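Long-range contacts in prenyltransference for protein (Lavandula lanata, PDB 5HC7), which probably transfers or joins prenyl units from isoprenoid diphosphates such as dimethylallyl diphosphate, in the manner of cis-prenyltransferases: residues Ala17-Gly22 / Thr61-Ser66; Ile137-Tyr142 / Ser201-Trp206. All coordinates share one frame; numbering follows the deposited sequence.

Contact 1. Residues Ala17-Gly22 / Thr61-Ser66; sequences AIIIDG and TIWALS. With MG (magnesium ion), chain B; DST (dimethylallyl S-thiolodiphosphate), chain C; DST (dimethylallyl S-thiolodiphosphate), chain D.
The carbonyl oxygen of T61 is gripped from the neighbouring strand by two donors of unequal strength. I18 N bonds to T61 O at 2.9 Å, somewhat bent (144° at the hydrogen), and A17 CA adds a weaker CA-H...O contact to T61 O at 3.3 Å. The return bond, W63 N to I18 O, is nearly straight. Together with the 23° angle between strand directions, this ladder identifies 17-19 and 61-65 as parallel neighbours in the central sheet. Past the ladder I20 makes no bond to 61-66: with CG1 set between its backbone N and carbonyl carbon (chi1 66°), it rests CG1 on W63 O at 3.3 Å, a van der Waals contact. The apolar pairs are I20 CG2, which crosses to I62 CG2, and I19, which lies alongside W63 with its CG2 in the indole plane and 3.8 Å from CE3.

One indole face carries the dimethylallyl tail, C11 of the chain C ligand standing 3.2 Å above the plane near the rim; NE1 is bonded to Y142 O, and F203 stacks on the ring. With an alanine here instead of W63, the tail would probably lose its flat aromatic wall and Y142 O its N-H donor. At the other end D21 OD1 binds magnesium at 2.4 Å, while D21 OD2 pairs with R193 and receives a bond from a metal-bound water that also donates to O4 of the chain C ligand. Magnesium thus joins the carboxylate to both diphosphate analogues, consistent with a divided site: charge probably concentrated at D21, R193 and the metal, allylic carbons laid on W63.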
loop_
_atom_site.group_PDB
_atom_site.type_symbol
_atom_site.label_atom_id
_atom_site.label_comp_id
_atom_site.label_asym_id
_atom_site.label_seq_id
_atom_site.Cartn_x
_atom_site.Cartn_y
_atom_site.Cartn_z
ATOM N N ALA A 17 12.724 1.747 3.624
ATOM C CA ALA A 17 11.883 2.202 4.716
ATOM C C ALA A 17 11.590 1.075 5.695
ATOM O O ALA A 17 11.433 -0.066 5.296
ATOM C CB ALA A 17 10.600 2.804 4.173
ATOM N N ILE A 18 11.512 1.422 6.981
ATOM C CA ILE A 18 11.348 0.440 8.023
ATOM C C ILE A 18 10.190 0.769 8.928
ATOM O O ILE A 18 10.123 1.870 9.469
ATOM C CB ILE A 18 12.590 0.316 8.910
ATOM C CG1 ILE A 18 13.807 -0.034 8.083
ATOM C CG2 ILE A 18 12.395 -0.761 9.963
ATOM C CD1 ILE A 18 15.075 -0.105 8.906
ATOM N N ILE A 19 9.259 -0.174 9.050
ATOM C CA ILE A 19 8.254 -0.139 10.081
ATOM C C ILE A 19 8.768 -0.897 11.291
ATOM O O ILE A 19 8.976 -2.092 11.251
ATOM C CB ILE A 19 6.911 -0.773 9.596
ATOM C CG1 ILE A 19 6.413 -0.051 8.337
ATOM C CG2 ILE A 19 5.875 -0.741 10.682
ATOM C CD1 ILE A 19 5.175 -0.627 7.658
ATOM N N ILE A 20 8.922 -0.189 12.407
ATOM C CA ILE A 20 9.379 -0.791 13.643
ATOM C C ILE A 20 8.113 -1.279 14.382
ATOM O O ILE A 20 7.015 -0.740 14.183
ATOM C CB ILE A 20 10.282 0.216 14.403
ATOM C CG1 ILE A 20 9.478 1.418 14.864
ATOM C CG2 ILE A 20 11.447 0.664 13.482
ATOM C CD1 ILE A 20 10.227 2.483 15.625
ATOM N N ASP A 21 8.236 -2.356 15.127
ATOM C CA ASP A 21 7.105 -2.970 15.773
ATOM C C ASP A 21 7.649 -4.080 16.683
ATOM O O ASP A 21 8.788 -4.459 16.547
ATOM C CB ASP A 21 6.145 -3.555 14.702
ATOM C CG ASP A 21 4.711 -3.857 15.229
ATOM O OD1 ASP A 21 4.359 -3.286 16.255
ATOM O OD2 ASP A 21 3.908 -4.651 14.642
ATOM N N GLY A 22 6.820 -4.588 17.600
ATOM C CA GLY A 22 7.224 -5.649 18.497
ATOM C C GLY A 22 7.867 -5.252 19.853
ATOM O O GLY A 22 8.319 -6.117 20.586
ATOM N N THR A 61 14.377 5.597 5.668
ATOM C CA THR A 61 13.263 6.137 6.438
ATOM C C THR A 61 12.931 5.168 7.569
ATOM O O THR A 61 12.776 3.969 7.311
ATOM C CB THR A 61 12.015 6.322 5.587
ATOM O OG1 THR A 61 12.299 7.206 4.500
ATOM C CG2 THR A 61 10.843 6.928 6.457
ATOM N N ILE A 62 12.909 5.677 8.808
ATOM C CA ILE A 62 12.407 4.934 9.936
ATOM C C ILE A 62 11.110 5.577 10.395
ATOM O O ILE A 62 11.023 6.800 10.645
ATOM C CB ILE A 62 13.392 4.908 11.086
ATOM C CG1 ILE A 62 14.679 4.163 10.652
ATOM C CG2 ILE A 62 12.771 4.243 12.313
ATOM C CD1 ILE A 62 15.802 4.230 11.706
ATOM N N TRP A 63 10.078 4.751 10.486
ATOM C CA TRP A 63 8.756 5.218 10.915
ATOM C C TRP A 63 8.687 5.011 12.391
ATOM O O TRP A 63 8.654 3.869 12.836
ATOM C CB TRP A 63 7.620 4.442 10.267
ATOM C CG TRP A 63 6.234 4.980 10.436
ATOM C CD1 TRP A 63 5.814 6.323 10.525
ATOM C CD2 TRP A 63 5.064 4.212 10.405
ATOM N NE1 TRP A 63 4.459 6.389 10.544
ATOM C CE2 TRP A 63 3.959 5.114 10.458
ATOM C CE3 TRP A 63 4.820 2.854 10.279
ATOM C CZ2 TRP A 63 2.646 4.674 10.421
ATOM C CZ3 TRP A 63 3.524 2.428 10.316
ATOM C CH2 TRP A 63 2.451 3.339 10.358
ATOM N N ALA A 64 8.577 6.141 13.100
ATOM C CA ALA A 64 8.669 6.231 14.560
ATOM C C ALA A 64 7.308 6.444 15.200
ATOM O O ALA A 64 7.091 6.075 16.331
ATOM C CB ALA A 64 9.548 7.394 14.926
ATOM N N LEU A 65 6.379 7.072 14.510
ATOM C CA LEU A 65 5.117 7.370 15.165
ATOM C C LEU A 65 4.028 7.648 14.157
ATOM O O LEU A 65 4.202 8.521 13.299
ATOM C CB LEU A 65 5.296 8.620 16.070
ATOM C CG LEU A 65 4.161 8.705 17.101
ATOM C CD1 LEU A 65 4.448 7.774 18.285
ATOM C CD2 LEU A 65 3.978 10.134 17.590
ATOM N N SER A 66 2.923 6.927 14.265
ATOM C CA SER A 66 1.755 7.213 13.459
ATOM C C SER A 66 0.778 8.155 14.176
ATOM O O SER A 66 0.882 8.338 15.395
ATOM C CB SER A 66 1.018 5.927 13.117
ATOM O OG SER A 66 0.253 5.426 14.203
HETATM MG MG MG B . 2.486 -2.893 17.614
HETATM O O4 DST C . 0.248 -3.308 14.254
HETATM P P1 DST C . -0.754 -2.099 14.148
HETATM O O6 DST C . -1.654 -1.905 15.293
HETATM O O5 DST C . -1.684 -2.157 12.715
HETATM O O2 DST C . 0.176 -0.783 14.218
HETATM P P3 DST C . 1.472 -0.447 15.211
HETATM O O8 DST C . 1.146 1.068 15.851
HETATM O O7 DST C . 1.870 -1.451 16.265
HETATM S S9 DST C . 2.944 0.006 13.773
HETATM C C10 DST C . 2.632 1.775 14.247
HETATM C C11 DST C . 3.570 2.571 13.476
HETATM C C12 DST C . 4.874 2.757 14.244
HETATM C C13 DST C . 6.068 2.176 13.426
HETATM C C14 DST C . 5.102 4.246 14.428
HETATM O O4 DST D . 3.699 -4.275 18.405
HETATM P P1 DST D . 3.901 -4.298 20.050
HETATM O O6 DST D . 4.801 -5.634 20.388
HETATM O O5 DST D . 2.484 -4.349 20.645
HETATM O O2 DST D . 4.829 -2.975 20.570
HETATM P P3 DST D . 5.066 -1.563 19.790
HETATM O O8 DST D . 6.219 -1.717 18.852
HETATM O O7 DST D . 5.071 -0.290 20.813
HETATM S S9 DST D . 3.951 -1.419 19.163
HETATM O O HOH W 1 1.804 -4.300 16.070
#

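Contact 2. Residues Ile137-Tyr142 / Ser201-Trp206; sequences ILAVAY and SNFFLW. With DST (dimethylallyl S-thiolodiphosphate), chain C.
This is a buried, largely aromatic contact in which the loop 201-206, between strands 190-194 and 212-216, packs against A139 of strand 135-140 and Y142 just beyond that strand, in the parallel sheet of the cis-prenyltransferase fold. Its evidence is side-chain geometry, since the nearest CA atoms, those of Y142 and F203, stand 7.2 Å apart. The Y142 side chain, whose first torsion sets CG anti to the backbone N (chi1 175°), runs at about a right angle to those of F203 and F204. Its CD2 lies 4.0 Å from F203 CD1, and its ring meets that of F204 obliquely, with planes at 70° and centroids 5.3 Å apart. F203 also brings an edge to A139, whose CB is 4.4 Å from F203 CE1. Within the loop the two phenylalanine rings face one another, each holding an atom of the other above its rim.

The ends of 201-206 have other partners: before the phenylalanines S201 OG donates to O5 of the chain C diphosphate analogue at 2.6 Å, and after them W206 O accepts a bond from R145 of the second subunit. At the aromatic centre the Y142 hydroxyl, hydrogen-bonded to D147, lies in the F204 ring plane, its OH 3.2 Å from F204 CD1.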
loop_
_atom_site.group_PDB
_atom_site.type_symbol
_atom_site.label_atom_id
_atom_site.label_comp_id
_atom_site.label_asym_id
_atom_site.label_seq_id
_atom_site.Cartn_x
_atom_site.Cartn_y
_atom_site.Cartn_z
ATOM N N ILE A 137 15.396 9.952 6.956
ATOM C CA ILE A 137 14.135 10.549 7.289
ATOM C C ILE A 137 13.538 9.819 8.491
ATOM O O ILE A 137 13.463 8.565 8.516
ATOM C CB ILE A 137 13.167 10.515 6.128
ATOM C CG1 ILE A 137 13.565 11.560 5.089
ATOM C CG2 ILE A 137 11.755 10.822 6.575
ATOM C CD1 ILE A 137 12.861 11.420 3.759
ATOM N N LEU A 138 13.147 10.601 9.490
ATOM C CA LEU A 138 12.428 10.077 10.618
ATOM C C LEU A 138 11.028 10.508 10.375
ATOM O O LEU A 138 10.732 11.708 10.341
ATOM C CB LEU A 138 12.940 10.662 11.926
ATOM C CG LEU A 138 12.263 10.064 13.167
ATOM C CD1 LEU A 138 12.541 8.579 13.377
ATOM C CD2 LEU A 138 12.667 10.867 14.382
ATOM N N ALA A 139 10.164 9.535 10.205
ATOM C CA ALA A 139 8.755 9.799 9.972
ATOM C C ALA A 139 8.021 9.707 11.309
ATOM O O ALA A 139 7.905 8.646 11.919
ATOM C CB ALA A 139 8.154 8.829 8.951
ATOM N N VAL A 140 7.521 10.844 11.755
ATOM C CA VAL A 140 7.008 10.960 13.112
ATOM C C VAL A 140 5.682 11.761 13.049
ATOM O O VAL A 140 5.606 12.791 12.386
ATOM C CB VAL A 140 8.125 11.521 14.021
ATOM C CG1 VAL A 140 8.621 12.872 13.525
ATOM C CG2 VAL A 140 7.623 11.624 15.431
ATOM N N ALA A 141 4.604 11.181 13.599
ATOM C CA ALA A 141 3.248 11.691 13.394
ATOM C C ALA A 141 2.954 11.722 11.900
ATOM O O ALA A 141 2.367 12.673 11.376
ATOM C CB ALA A 141 3.051 13.079 14.060
ATOM N N TYR A 142 3.421 10.674 11.221
ATOM C CA TYR A 142 3.234 10.501 9.769
ATOM C C TYR A 142 2.249 9.353 9.501
ATOM O O TYR A 142 2.365 8.266 10.075
ATOM C CB TYR A 142 4.585 10.216 9.026
ATOM C CG TYR A 142 4.287 9.921 7.579
ATOM C CD1 TYR A 142 4.168 10.976 6.658
ATOM C CD2 TYR A 142 4.028 8.616 7.151
ATOM C CE1 TYR A 142 3.808 10.730 5.364
ATOM C CE2 TYR A 142 3.664 8.347 5.850
ATOM C CZ TYR A 142 3.569 9.412 4.945
ATOM O OH TYR A 142 3.129 9.182 3.664
ATOM N N SER A 201 -0.405 -0.571 8.193
ATOM C CA SER A 201 -0.784 0.177 9.378
ATOM C C SER A 201 -0.810 1.680 9.147
ATOM O O SER A 201 -0.534 2.448 10.053
ATOM C CB SER A 201 0.092 -0.158 10.626
ATOM O OG SER A 201 0.070 -1.545 10.945
ATOM N N ASN A 202 -1.187 2.101 7.946
ATOM C CA ASN A 202 -1.298 3.503 7.593
ATOM C C ASN A 202 0.053 4.208 7.561
ATOM O O ASN A 202 0.188 5.435 7.844
ATOM C CB ASN A 202 -2.334 4.278 8.438
ATOM C CG ASN A 202 -2.633 5.684 7.860
ATOM O OD1 ASN A 202 -2.672 5.864 6.659
ATOM N ND2 ASN A 202 -2.812 6.677 8.737
ATOM N N PHE A 203 1.049 3.461 7.110
ATOM C CA PHE A 203 2.320 4.101 6.691
ATOM C C PHE A 203 2.142 4.676 5.285
ATOM O O PHE A 203 1.033 4.917 4.848
ATOM C CB PHE A 203 3.433 3.036 6.814
ATOM C CG PHE A 203 4.853 3.562 6.646
ATOM C CD1 PHE A 203 5.225 4.838 7.041
ATOM C CD2 PHE A 203 5.824 2.751 6.066
ATOM C CE1 PHE A 203 6.505 5.312 6.882
ATOM C CE2 PHE A 203 7.124 3.216 5.886
ATOM C CZ PHE A 203 7.464 4.502 6.331
ATOM N N PHE A 204 3.222 4.867 4.514
ATOM C CA PHE A 204 3.086 5.210 3.112
ATOM C C PHE A 204 2.045 4.386 2.418
ATOM O O PHE A 204 1.991 3.153 2.557
ATOM C CB PHE A 204 4.373 4.882 2.366
ATOM C CG PHE A 204 5.571 5.697 2.777
ATOM C CD1 PHE A 204 5.450 7.060 3.076
ATOM C CD2 PHE A 204 6.813 5.128 2.834
ATOM C CE1 PHE A 204 6.557 7.829 3.446
ATOM C CE2 PHE A 204 7.992 5.909 3.182
ATOM C CZ PHE A 204 7.858 7.278 3.464
ATOM N N LEU A 205 1.301 5.044 1.527
ATOM C CA LEU A 205 0.399 4.378 0.658
ATOM C C LEU A 205 0.725 4.757 -0.783
ATOM O O LEU A 205 1.061 3.884 -1.628
ATOM C CB LEU A 205 -1.055 4.758 1.058
ATOM C CG LEU A 205 -1.562 4.400 2.468
ATOM C CD1 LEU A 205 -2.934 4.995 2.757
ATOM C CD2 LEU A 205 -1.615 2.884 2.664
ATOM N N TRP A 206 0.601 6.050 -1.108
ATOM C CA TRP A 206 0.937 6.544 -2.453
ATOM C C TRP A 206 2.332 6.045 -2.869
ATOM O O TRP A 206 2.557 5.691 -4.016
ATOM C CB TRP A 206 0.930 8.077 -2.473
ATOM C CG TRP A 206 1.540 8.631 -3.720
ATOM C CD1 TRP A 206 2.874 8.830 -3.968
ATOM C CD2 TRP A 206 0.837 9.056 -4.901
ATOM N NE1 TRP A 206 3.030 9.345 -5.255
ATOM C CE2 TRP A 206 1.808 9.450 -5.850
ATOM C CE3 TRP A 206 -0.524 9.092 -5.270
ATOM C CZ2 TRP A 206 1.464 9.962 -7.089
ATOM C CZ3 TRP A 206 -0.862 9.526 -6.576
ATOM C CH2 TRP A 206 0.127 9.965 -7.443
HETATM O O4 DST C . 0.248 -3.308 14.254
HETATM P P1 DST C . -0.754 -2.099 14.148
HETATM O O6 DST C . -1.654 -1.905 15.293
HETATM O O5 DST C . -1.684 -2.157 12.715
HETATM O O2 DST C . 0.176 -0.783 14.218
HETATM P P3 DST C . 1.472 -0.447 15.211
HETATM O O8 DST C . 1.146 1.068 15.851
HETATM O O7 DST C . 1.870 -1.451 16.265
HETATM S S9 DST C . 2.944 0.006 13.773
HETATM C C10 DST C . 2.632 1.775 14.247
HETATM C C11 DST C . 3.570 2.571 13.476
HETATM C C12 DST C . 4.874 2.757 14.244
HETATM C C13 DST C . 6.068 2.176 13.426
HETATM C C14 DST C . 5.102 4.246 14.428
#

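Both contacts are buried, each centred about 6 Å from the middle of the chain, and their centres are about 8 Å apart. They share one sheet, in which strand 59-65 of contact 1 neighbours strand 135-140 of contact 2; A64 N to A139 O, 2.8 Å, is a probable rung between them. Their chemistry differs with position: contact 1 joins strands by backbone bonds, whereas contact 2 packs a loop through rings onto A139 and Y142. Both reach the chain C ligand, contact 1 at the sulfur-bearing phosphate, through magnesium, and at the tail; contact 2 at the distal phosphate, through S201. The loop of contact 2 also reaches the second subunit, while no other protein chain touches contact 1.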